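Local coordinates for Atu0111 protein (Agrobacterium tumefaciens, PDB 2FSQ) that is of unknown function but carries a DUF1868 domain of the 2H clan, which hints at a relationship to the 2H phosphoesterases, at residues L12-H26 against Y185-Q199. Numbering follows the deposited sequence. Where two conformers were deposited one is given.
Sequences LDYISTANHDQPPRH and YIVSWFEPECLPRWQ. With ACY (acetic acid), chain C.
Trp189 lies between His20 and Pro24, with one partner on each face of its indole. The imidazole of His20 stacks face to face on the six-membered ring, planes 3° apart and centroids 3.5 Å apart. His20 CB sits over the five-membered ring as a CH-pi contact. On the opposite face Pro24 CG makes another, 3.9 Å from the centroid of the six-membered ring and offset toward its rim. The indole edge is held too: Trp189 NE1 donates to Gln22 O at 3.0 Å, with the acceptor close to the ring plane. Two faces and one edge thus fix the indole. His20 is itself anchored, because its NE2 donates to Tyr14 O at 2.7 Å. That carbonyl also accepts from Asn19 ND2.

Next to the indole the backbones form a single bridge. Phe190 N donates to Ile15 O, and Thr17 N donates to Phe190 O, both at 2.9 Å. Ile15 CG1 stands between its backbone N and carbonyl carbon (chi1 68°), and CD1 then reaches over the Phe190 ring face, 3.6 Å from the centroid. Ile15 CG2 meets Ile186 CD1. Beyond, Leu12 CD2 packs on Trp198 CB at 3.9 Å.

The N-terminal loop is therefore clamped onto the connection between strand 184-186 and helix 195-212 by an isolated beta bridge and an aromatic cluster of Tyr14, His20 and Trp189.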
ATOM      1  N   LEU A  12      15.069   5.658  -6.386  1.00 29.50           N
ATOM      2  CA  LEU A  12      15.000   4.607  -7.416  1.00 28.71           C
ATOM      3  C   LEU A  12      16.149   3.591  -7.329  1.00 28.97           C
ATOM      4  O   LEU A  12      15.963   2.404  -7.618  1.00 29.28           O
ATOM      5  CB  LEU A  12      14.963   5.228  -8.819  1.00 28.34           C
ATOM      6  CG  LEU A  12      15.041   4.290 -10.029  1.00 27.34           C
ATOM      7  CD1 LEU A  12      13.856   3.355 -10.089  1.00 27.54           C
ATOM      8  CD2 LEU A  12      15.128   5.082 -11.310  1.00 26.97           C
ATOM      9  N   ASP A  13      17.329   4.060  -6.932  1.00 29.05           N
ATOM     10  CA  ASP A  13      18.525   3.220  -6.817  1.00 29.22           C
ATOM     11  C   ASP A  13      18.389   2.092  -5.784  1.00 28.19           C
ATOM     12  O   ASP A  13      19.188   1.161  -5.784  1.00 28.17           O
ATOM     13  CB  ASP A  13      19.742   4.079  -6.462  1.00 30.40           C
ATOM     14  CG  ASP A  13      21.038   3.506  -7.001  1.00 32.72           C
ATOM     15  OD1 ASP A  13      21.252   3.577  -8.230  1.00 36.79           O
ATOM     16  OD2 ASP A  13      21.846   2.989  -6.195  1.00 34.90           O
ATOM     17  N   TYR A  14      17.394   2.176  -4.900  1.00 26.98           N
ATOM     18  CA  TYR A  14      17.148   1.101  -3.930  1.00 25.53           C
ATOM     19  C   TYR A  14      16.962  -0.280  -4.598  1.00 24.40           C
ATOM     20  O   TYR A  14      17.355  -1.332  -4.067  1.00 22.96           O
ATOM     21  CB  TYR A  14      15.921   1.422  -3.059  1.00 26.44           C
ATOM     22  CG  TYR A  14      15.499   0.234  -2.216  1.00 27.35           C
ATOM     23  CD1 TYR A  14      16.222  -0.126  -1.074  1.00 28.84           C
ATOM     24  CD2 TYR A  14      14.410  -0.560  -2.589  1.00 27.85           C
ATOM     25  CE1 TYR A  14      15.854  -1.243  -0.314  1.00 28.81           C
ATOM     26  CE2 TYR A  14      14.034  -1.671  -1.833  1.00 29.54           C
ATOM     27  CZ  TYR A  14      14.763  -2.003  -0.703  1.00 28.91           C
ATOM     28  OH  TYR A  14      14.387  -3.101   0.038  1.00 30.08           O
ATOM     29  N   ILE A  15      16.346  -0.276  -5.773  1.00 23.63           N
ATOM     30  CA  ILE A  15      15.968  -1.529  -6.426  1.00 23.33           C
ATOM     31  C   ILE A  15      17.053  -2.107  -7.341  1.00 22.67           C
ATOM     32  O   ILE A  15      16.841  -3.113  -8.026  1.00 22.03           O
ATOM     33  CB  ILE A  15      14.646  -1.376  -7.187  1.00 23.40           C
ATOM     34  CG1 ILE A  15      14.831  -0.443  -8.392  1.00 23.80           C
ATOM     35  CG2 ILE A  15      13.541  -0.922  -6.217  1.00 25.06           C
ATOM     36  CD1 ILE A  15      13.718  -0.495  -9.399  1.00 24.15           C
ATOM     37  N   SER A  16      18.212  -1.468  -7.349  1.00 23.41           N
ATOM     38  CA  SER A  16      19.340  -1.939  -8.124  1.00 22.85           C
ATOM     39  C   SER A  16      19.884  -3.253  -7.581  1.00 23.56           C
ATOM     40  O   SER A  16      19.910  -3.465  -6.362  1.00 23.61           O
ATOM     41  CB  SER A  16      20.450  -0.896  -8.098  1.00 23.98           C
ATOM     42  OG  SER A  16      21.572  -1.373  -8.822  1.00 23.96           O
ATOM     43  N   THR A  17      20.337  -4.110  -8.495  1.00 22.46           N
ATOM     44  CA  THR A  17      20.991  -5.374  -8.132  1.00 23.67           C
ATOM     45  C   THR A  17      22.174  -5.108  -7.202  1.00 23.48           C
ATOM     46  O   THR A  17      22.463  -5.898  -6.306  1.00 24.46           O
ATOM     47  CB  THR A  17      21.480  -6.156  -9.381  1.00 22.53           C
ATOM     48  OG1 THR A  17      22.243  -5.297 -10.236  1.00 25.24           O
ATOM     49  CG2 THR A  17      20.303  -6.724 -10.184  1.00 24.20           C
ATOM     50  N   ALA A  18      22.835  -3.972  -7.401  1.00 23.77           N
ATOM     51  CA  ALA A  18      24.002  -3.587  -6.596  1.00 23.77           C
ATOM     52  C   ALA A  18      23.693  -3.316  -5.116  1.00 24.15           C
ATOM     53  O   ALA A  18      24.615  -3.244  -4.301  1.00 24.83           O
ATOM     54  CB  ALA A  18      24.668  -2.361  -7.222  1.00 24.05           C
ATOM     55  N   ASN A  19      22.417  -3.147  -4.773  1.00 23.59           N
ATOM     56  CA  ASN A  19      22.005  -2.802  -3.403  1.00 23.85           C
ATOM     57  C   ASN A  19      21.582  -4.013  -2.567  1.00 23.89           C
ATOM     58  O   ASN A  19      21.065  -3.850  -1.457  1.00 23.89           O
ATOM     59  CB  ASN A  19      20.883  -1.747  -3.442  1.00 24.50           C
ATOM     60  CG  ASN A  19      20.638  -1.083  -2.082  1.00 24.98           C
ATOM     61  OD1 ASN A  19      21.539  -0.485  -1.491  1.00 26.71           O
ATOM     62  ND2 ASN A  19      19.408  -1.178  -1.590  1.00 26.24           N
ATOM     63  N   HIS A  20      21.798  -5.224  -3.087  1.00 23.70           N
ATOM     64  CA  HIS A  20      21.188  -6.434  -2.484  1.00 23.83           C
ATOM     65  C   HIS A  20      22.042  -7.694  -2.584  1.00 23.90           C
ATOM     66  O   HIS A  20      22.746  -7.882  -3.582  1.00 24.89           O
ATOM     67  CB  HIS A  20      19.832  -6.686  -3.140  1.00 23.96           C
ATOM     68  CG  HIS A  20      18.859  -5.581  -2.924  1.00 21.76           C
ATOM     69  ND1 HIS A  20      18.123  -5.458  -1.765  1.00 22.36           N
ATOM     70  CD2 HIS A  20      18.515  -4.530  -3.706  1.00 21.16           C
ATOM     71  CE1 HIS A  20      17.355  -4.386  -1.848  1.00 22.44           C
ATOM     72  NE2 HIS A  20      17.568  -3.809  -3.019  1.00 22.65           N
ATOM     73  N   ASP A  21      21.963  -8.553  -1.555  1.00 23.76           N
ATOM     74  CA  ASP A  21      22.699  -9.831  -1.508  1.00 23.46           C
ATOM     75  C   ASP A  21      21.761 -11.047  -1.412  1.00 23.02           C
ATOM     76  O   ASP A  21      22.191 -12.174  -1.114  1.00 23.79           O
ATOM     77  CB  ASP A  21      23.725  -9.829  -0.349  1.00 23.76           C
ATOM     78  CG  ASP A  21      23.068  -9.805   1.041  1.00 24.55           C
ATOM     79  OD1 ASP A  21      21.848  -9.546   1.152  1.00 24.29           O
ATOM     80  OD2 ASP A  21      23.784 -10.025   2.037  1.00 25.00           O
ATOM     81  N   GLN A  22      20.477 -10.802  -1.667  1.00 21.99           N
ATOM     82  CA  GLN A  22      19.439 -11.833  -1.611  1.00 20.77           C
ATOM     83  C   GLN A  22      18.232 -11.291  -2.393  1.00 20.56           C
ATOM     84  O   GLN A  22      18.107 -10.076  -2.581  1.00 19.88           O
ATOM     85  CB  GLN A  22      19.055 -12.149  -0.161  1.00 21.64           C
ATOM     86  CG  GLN A  22      18.564 -10.934   0.615  1.00 21.86           C
ATOM     87  CD  GLN A  22      18.338 -11.192   2.083  1.00 21.50           C
ATOM     88  OE1 GLN A  22      19.079 -11.942   2.725  1.00 23.44           O
ATOM     89  NE2 GLN A  22      17.331 -10.539   2.637  1.00 22.49           N
ATOM     90  N   PRO A  23      17.361 -12.187  -2.884  1.00 19.40           N
ATOM     91  CA  PRO A  23      16.198 -11.730  -3.662  1.00 18.97           C
ATOM     92  C   PRO A  23      15.226 -10.944  -2.789  1.00 18.06           C
ATOM     93  O   PRO A  23      15.353 -10.979  -1.550  1.00 18.37           O
ATOM     94  CB  PRO A  23      15.545 -13.042  -4.124  1.00 18.91           C
ATOM     95  CG  PRO A  23      16.082 -14.107  -3.178  1.00 20.03           C
ATOM     96  CD  PRO A  23      17.435 -13.657  -2.770  1.00 19.89           C
ATOM     97  N   PRO A  24      14.236 -10.265  -3.416  1.00 17.23           N
ATOM     98  CA  PRO A  24      13.221  -9.615  -2.603  1.00 16.69           C
ATOM     99  C   PRO A  24      12.660 -10.576  -1.560  1.00 16.27           C
ATOM    100  O   PRO A  24      12.377 -11.753  -1.875  1.00 16.11           O
ATOM    101  CB  PRO A  24      12.154  -9.210  -3.640  1.00 16.32           C
ATOM    102  CG  PRO A  24      12.944  -8.921  -4.855  1.00 16.61           C
ATOM    103  CD  PRO A  24      13.989 -10.051  -4.856  1.00 17.71           C
ATOM    104  N   ARG A  25      12.501 -10.086  -0.328  0.50 15.96           N
ATOM    105  CA  ARG A  25      12.044 -10.930   0.774  0.50 16.56           C
ATOM    106  C   ARG A  25      10.631 -11.488   0.595  0.50 15.30           C
ATOM    107  O   ARG A  25      10.297 -12.529   1.175  0.50 15.52           O
ATOM    108  CB  ARG A  25      12.192 -10.224   2.133  0.50 16.69           C
ATOM    109  CG  ARG A  25      11.172  -9.139   2.439  0.50 18.73           C
ATOM    110  CD  ARG A  25      11.473  -8.482   3.803  0.50 18.79           C
ATOM    111  NE  ARG A  25      10.965  -9.258   4.941  0.50 21.94           N
ATOM    112  CZ  ARG A  25      11.701 -10.007   5.765  0.50 23.57           C
ATOM    113  NH1 ARG A  25      13.019 -10.116   5.609  0.50 24.30           N
ATOM    114  NH2 ARG A  25      11.109 -10.665   6.760  0.50 20.37           N
ATOM    115  N   HIS A  26       9.805 -10.813  -0.211  1.00 14.65           N
ATOM    116  CA  HIS A  26       8.451 -11.270  -0.445  1.00 13.47           C
ATOM    117  C   HIS A  26       8.419 -12.431  -1.460  1.00 12.48           C
ATOM    118  O   HIS A  26       7.396 -13.107  -1.585  1.00 12.96           O
ATOM    119  CB  HIS A  26       7.575 -10.146  -0.993  1.00 13.24           C
ATOM    120  CG  HIS A  26       7.057  -9.178   0.029  1.00 14.34           C
ATOM    121  ND1 HIS A  26       6.376  -9.559   1.172  1.00 15.34           N
ATOM    122  CD2 HIS A  26       7.021  -7.822   0.003  1.00 17.91           C
ATOM    123  CE1 HIS A  26       6.006  -8.475   1.835  1.00 17.30           C
ATOM    124  NE2 HIS A  26       6.379  -7.411   1.143  1.00 18.92           N
ATOM    125  N   TYR A 185       4.940  -5.080  -7.125  1.00 11.44           N
ATOM    126  CA  TYR A 185       6.010  -5.563  -6.264  1.00 11.52           C
ATOM    127  C   TYR A 185       7.220  -5.890  -7.115  1.00 12.46           C
ATOM    128  O   TYR A 185       7.082  -6.433  -8.213  1.00 12.39           O
ATOM    129  CB  TYR A 185       5.562  -6.822  -5.523  1.00 12.57           C
ATOM    130  CG  TYR A 185       4.603  -6.529  -4.404  1.00 12.77           C
ATOM    131  CD1 TYR A 185       5.071  -6.395  -3.093  1.00 13.90           C
ATOM    132  CD2 TYR A 185       3.248  -6.337  -4.647  1.00 12.81           C
ATOM    133  CE1 TYR A 185       4.210  -6.089  -2.061  1.00 13.71           C
ATOM    134  CE2 TYR A 185       2.369  -6.031  -3.602  1.00 11.56           C
ATOM    135  CZ  TYR A 185       2.868  -5.902  -2.319  1.00 12.74           C
ATOM    136  OH  TYR A 185       2.021  -5.615  -1.284  1.00 14.45           O
ATOM    137  N   ILE A 186       8.404  -5.626  -6.581  1.00 13.05           N
ATOM    138  CA  ILE A 186       9.637  -6.019  -7.265  1.00 13.08           C
ATOM    139  C   ILE A 186       9.811  -7.539  -7.129  1.00 13.26           C
ATOM    140  O   ILE A 186       9.870  -8.063  -6.012  1.00 13.41           O
ATOM    141  CB  ILE A 186      10.871  -5.335  -6.652  1.00 14.22           C
ATOM    142  CG1 ILE A 186      10.653  -3.823  -6.533  1.00 15.85           C
ATOM    143  CG2 ILE A 186      12.138  -5.710  -7.435  1.00 16.68           C
ATOM    144  CD1 ILE A 186      10.602  -3.117  -7.833  1.00 20.01           C
ATOM    145  N   VAL A 187       9.879  -8.239  -8.263  1.00 13.24           N
ATOM    146  CA  VAL A 187      10.125  -9.682  -8.272  1.00 12.79           C
ATOM    147  C   VAL A 187      11.613 -10.012  -8.366  1.00 13.27           C
ATOM    148  O   VAL A 187      12.088 -10.942  -7.693  1.00 12.84           O
ATOM    149  CB  VAL A 187       9.356 -10.358  -9.423  1.00 13.02           C
ATOM    150  CG1 VAL A 187       9.540 -11.884  -9.373  1.00 14.35           C
ATOM    151  CG2 VAL A 187       7.889  -9.987  -9.354  1.00 13.20           C
ATOM    152  N   SER A 188      12.337  -9.250  -9.196  1.00 13.44           N
ATOM    153  CA  SER A 188      13.796  -9.365  -9.295  1.00 14.96           C
ATOM    154  C   SER A 188      14.398  -7.988  -9.435  1.00 15.41           C
ATOM    155  O   SER A 188      13.783  -7.113 -10.040  1.00 15.72           O
ATOM    156  CB  SER A 188      14.234 -10.264 -10.460  1.00 15.24           C
ATOM    157  OG  SER A 188      13.751  -9.800 -11.714  1.00 16.38           O
ATOM    158  N   TRP A 189      15.572  -7.789  -8.842  1.00 16.37           N
ATOM    159  CA  TRP A 189      16.197  -6.467  -8.814  1.00 17.24           C
ATOM    160  C   TRP A 189      16.583  -6.013 -10.219  1.00 18.12           C
ATOM    161  O   TRP A 189      16.830  -6.835 -11.103  1.00 18.25           O
ATOM    162  CB  TRP A 189      17.405  -6.459  -7.856  1.00 17.88           C
ATOM    163  CG  TRP A 189      17.070  -6.914  -6.445  1.00 18.77           C
ATOM    164  CD1 TRP A 189      17.585  -8.011  -5.796  1.00 19.04           C
ATOM    165  CD2 TRP A 189      16.151  -6.305  -5.532  1.00 18.15           C
ATOM    166  NE1 TRP A 189      17.041  -8.114  -4.536  1.00 19.91           N
ATOM    167  CE2 TRP A 189      16.171  -7.077  -4.337  1.00 17.27           C
ATOM    168  CE3 TRP A 189      15.341  -5.164  -5.582  1.00 18.65           C
ATOM    169  CZ2 TRP A 189      15.382  -6.761  -3.223  1.00 18.84           C
ATOM    170  CZ3 TRP A 189      14.554  -4.847  -4.468  1.00 19.93           C
ATOM    171  CH2 TRP A 189      14.590  -5.644  -3.299  1.00 18.85           C
ATOM    172  N   PHE A 190      16.598  -4.697 -10.425  1.00 18.29           N
ATOM    173  CA  PHE A 190      16.871  -4.121 -11.744  1.00 19.34           C
ATOM    174  C   PHE A 190      18.362  -3.958 -11.971  1.00 20.65           C
ATOM    175  O   PHE A 190      19.083  -3.512 -11.077  1.00 21.15           O
ATOM    176  CB  PHE A 190      16.240  -2.719 -11.862  1.00 18.88           C
ATOM    177  CG  PHE A 190      14.748  -2.706 -12.089  1.00 17.31           C
ATOM    178  CD1 PHE A 190      13.924  -3.776 -11.724  1.00 17.64           C
ATOM    179  CD2 PHE A 190      14.155  -1.564 -12.621  1.00 16.61           C
ATOM    180  CE1 PHE A 190      12.548  -3.709 -11.926  1.00 16.20           C
ATOM    181  CE2 PHE A 190      12.795  -1.491 -12.825  1.00 16.58           C
ATOM    182  CZ  PHE A 190      11.981  -2.570 -12.472  1.00 17.31           C
ATOM    183  N   GLU A 191      18.822  -4.308 -13.171  1.00 21.72           N
ATOM    184  CA  GLU A 191      20.191  -3.995 -13.579  1.00 23.06           C
ATOM    185  C   GLU A 191      20.366  -2.481 -13.607  1.00 22.50           C
ATOM    186  O   GLU A 191      19.452  -1.761 -14.026  1.00 21.75           O
ATOM    187  CB  GLU A 191      20.516  -4.597 -14.947  1.00 23.78           C
ATOM    188  CG  GLU A 191      20.559  -6.134 -14.981  1.00 27.30           C
ATOM    189  CD  GLU A 191      21.742  -6.744 -14.219  1.00 30.76           C
ATOM    190  OE1 GLU A 191      22.703  -6.018 -13.870  1.00 34.49           O
ATOM    191  OE2 GLU A 191      21.717  -7.974 -13.975  1.00 34.69           O
ATOM    192  N   PRO A 192      21.524  -1.979 -13.135  1.00 22.39           N
ATOM    193  CA  PRO A 192      21.686  -0.514 -13.079  1.00 22.13           C
ATOM    194  C   PRO A 192      21.562   0.234 -14.420  1.00 21.70           C
ATOM    195  O   PRO A 192      21.174   1.404 -14.432  1.00 21.44           O
ATOM    196  CB  PRO A 192      23.092  -0.328 -12.482  1.00 22.81           C
ATOM    197  CG  PRO A 192      23.739  -1.649 -12.545  1.00 23.63           C
ATOM    198  CD  PRO A 192      22.698  -2.694 -12.595  1.00 22.67           C
ATOM    199  N   GLU A 193      21.863  -0.422 -15.538  0.60 21.02           N
ATOM    200  CA  GLU A 193      21.896   0.277 -16.828  0.60 20.65           C
ATOM    201  C   GLU A 193      20.540   0.831 -17.301  0.60 19.77           C
ATOM    202  O   GLU A 193      20.494   1.776 -18.099  0.60 19.28           O
ATOM    203  CB  GLU A 193      22.551  -0.584 -17.915  0.60 21.06           C
ATOM    204  CG  GLU A 193      24.060  -0.808 -17.721  0.60 22.19           C
ATOM    205  CD  GLU A 193      24.407  -1.898 -16.707  0.60 23.50           C
ATOM    206  OE1 GLU A 193      23.512  -2.665 -16.283  0.60 22.66           O
ATOM    207  OE2 GLU A 193      25.599  -1.992 -16.337  0.60 25.93           O
ATOM    208  N   CYS A 194      19.438   0.266 -16.804  1.00 19.28           N
ATOM    209  CA  CYS A 194      18.110   0.758 -17.177  1.00 17.99           C
ATOM    210  C   CYS A 194      17.580   1.863 -16.271  1.00 17.73           C
ATOM    211  O   CYS A 194      16.506   2.410 -16.530  1.00 16.45           O
ATOM    212  CB  CYS A 194      17.089  -0.383 -17.163  1.00 17.89           C
ATOM    213  SG  CYS A 194      16.535  -0.945 -15.521  1.00 18.09           S
ATOM    214  N   LEU A 195      18.313   2.169 -15.209  1.00 16.67           N
ATOM    215  CA  LEU A 195      17.809   3.115 -14.209  1.00 17.55           C
ATOM    216  C   LEU A 195      17.643   4.549 -14.712  1.00 16.82           C
ATOM    217  O   LEU A 195      16.644   5.182 -14.379  1.00 16.51           O
ATOM    218  CB  LEU A 195      18.614   3.033 -12.906  1.00 18.32           C
ATOM    219  CG  LEU A 195      18.580   1.652 -12.242  1.00 20.08           C
ATOM    220  CD1 LEU A 195      19.402   1.674 -10.955  1.00 22.33           C
ATOM    221  CD2 LEU A 195      17.155   1.169 -11.968  1.00 21.85           C
ATOM    222  N   PRO A 196      18.618   5.088 -15.474  1.00 16.66           N
ATOM    223  CA  PRO A 196      18.373   6.453 -15.967  1.00 16.36           C
ATOM    224  C   PRO A 196      17.092   6.583 -16.804  1.00 15.34           C
ATOM    225  O   PRO A 196      16.374   7.584 -16.699  1.00 16.06           O
ATOM    226  CB  PRO A 196      19.627   6.754 -16.806  1.00 16.13           C
ATOM    227  CG  PRO A 196      20.710   5.903 -16.150  1.00 17.62           C
ATOM    228  CD  PRO A 196      19.971   4.609 -15.836  1.00 17.15           C
ATOM    229  N   ARG A 197      16.762   5.566 -17.585  1.00 14.80           N
ATOM    230  CA  ARG A 197      15.523   5.593 -18.345  1.00 14.37           C
ATOM    231  C   ARG A 197      14.294   5.570 -17.415  1.00 14.91           C
ATOM    232  O   ARG A 197      13.361   6.357 -17.590  1.00 14.83           O
ATOM    233  CB  ARG A 197      15.495   4.416 -19.342  1.00 15.20           C
ATOM    234  CG  ARG A 197      14.107   4.107 -19.888  1.00 14.55           C
ATOM    235  CD  ARG A 197      14.058   3.165 -21.096  1.00 15.15           C
ATOM    236  NE  ARG A 197      14.928   2.017 -20.944  1.00 15.67           N
ATOM    237  CZ  ARG A 197      14.583   0.893 -20.314  1.00 16.35           C
ATOM    238  NH1 ARG A 197      13.374   0.764 -19.766  1.00 16.59           N
ATOM    239  NH2 ARG A 197      15.461  -0.096 -20.206  1.00 17.91           N
ATOM    240  N   TRP A 198      14.290   4.674 -16.428  1.00 14.24           N
ATOM    241  CA  TRP A 198      13.204   4.678 -15.453  1.00 13.86           C
ATOM    242  C   TRP A 198      13.099   6.031 -14.758  1.00 14.31           C
ATOM    243  O   TRP A 198      12.000   6.534 -14.574  1.00 13.61           O
ATOM    244  CB  TRP A 198      13.361   3.544 -14.439  1.00 14.40           C
ATOM    245  CG  TRP A 198      12.737   2.283 -14.923  1.00 14.40           C
ATOM    246  CD1 TRP A 198      13.296   1.352 -15.762  1.00 15.82           C
ATOM    247  CD2 TRP A 198      11.423   1.801 -14.608  1.00 13.72           C
ATOM    248  NE1 TRP A 198      12.402   0.324 -15.997  1.00 15.24           N
ATOM    249  CE2 TRP A 198      11.241   0.582 -15.311  1.00 15.25           C
ATOM    250  CE3 TRP A 198      10.367   2.299 -13.831  1.00 13.87           C
ATOM    251  CZ2 TRP A 198      10.062  -0.175 -15.208  1.00 16.41           C
ATOM    252  CZ3 TRP A 198       9.186   1.546 -13.742  1.00 14.44           C
ATOM    253  CH2 TRP A 198       9.044   0.331 -14.442  1.00 16.12           C
ATOM    254  N   GLN A 199      14.223   6.611 -14.353  1.00 14.18           N
ATOM    255  CA  GLN A 199      14.137   7.907 -13.672  1.00 15.31           C
ATOM    256  C   GLN A 199      13.501   8.968 -14.562  1.00 15.55           C
ATOM    257  O   GLN A 199      12.668   9.769 -14.105  1.00 15.92           O
ATOM    258  CB  GLN A 199      15.488   8.403 -13.196  1.00 16.13           C
ATOM    259  CG  GLN A 199      15.330   9.635 -12.291  1.00 18.96           C
ATOM    260  CD  GLN A 199      14.515   9.335 -11.040  1.00 19.50           C
ATOM    261  OE1 GLN A 199      13.439   9.939 -10.779  1.00 21.13           O
ATOM    262  NE2 GLN A 199      15.006   8.393 -10.265  1.00 19.27           N
TER
HETATM  263  C   ACY C 451      18.587   1.497 -21.362  1.00 20.90           C
HETATM  264  O   ACY C 451      17.730   2.254 -21.881  1.00 21.19           O
HETATM  265  OXT ACY C 451      18.290   0.502 -20.672  1.00 21.72           O
HETATM  266  CH3 ACY C 451      20.051   1.776 -21.552  1.00 20.90           C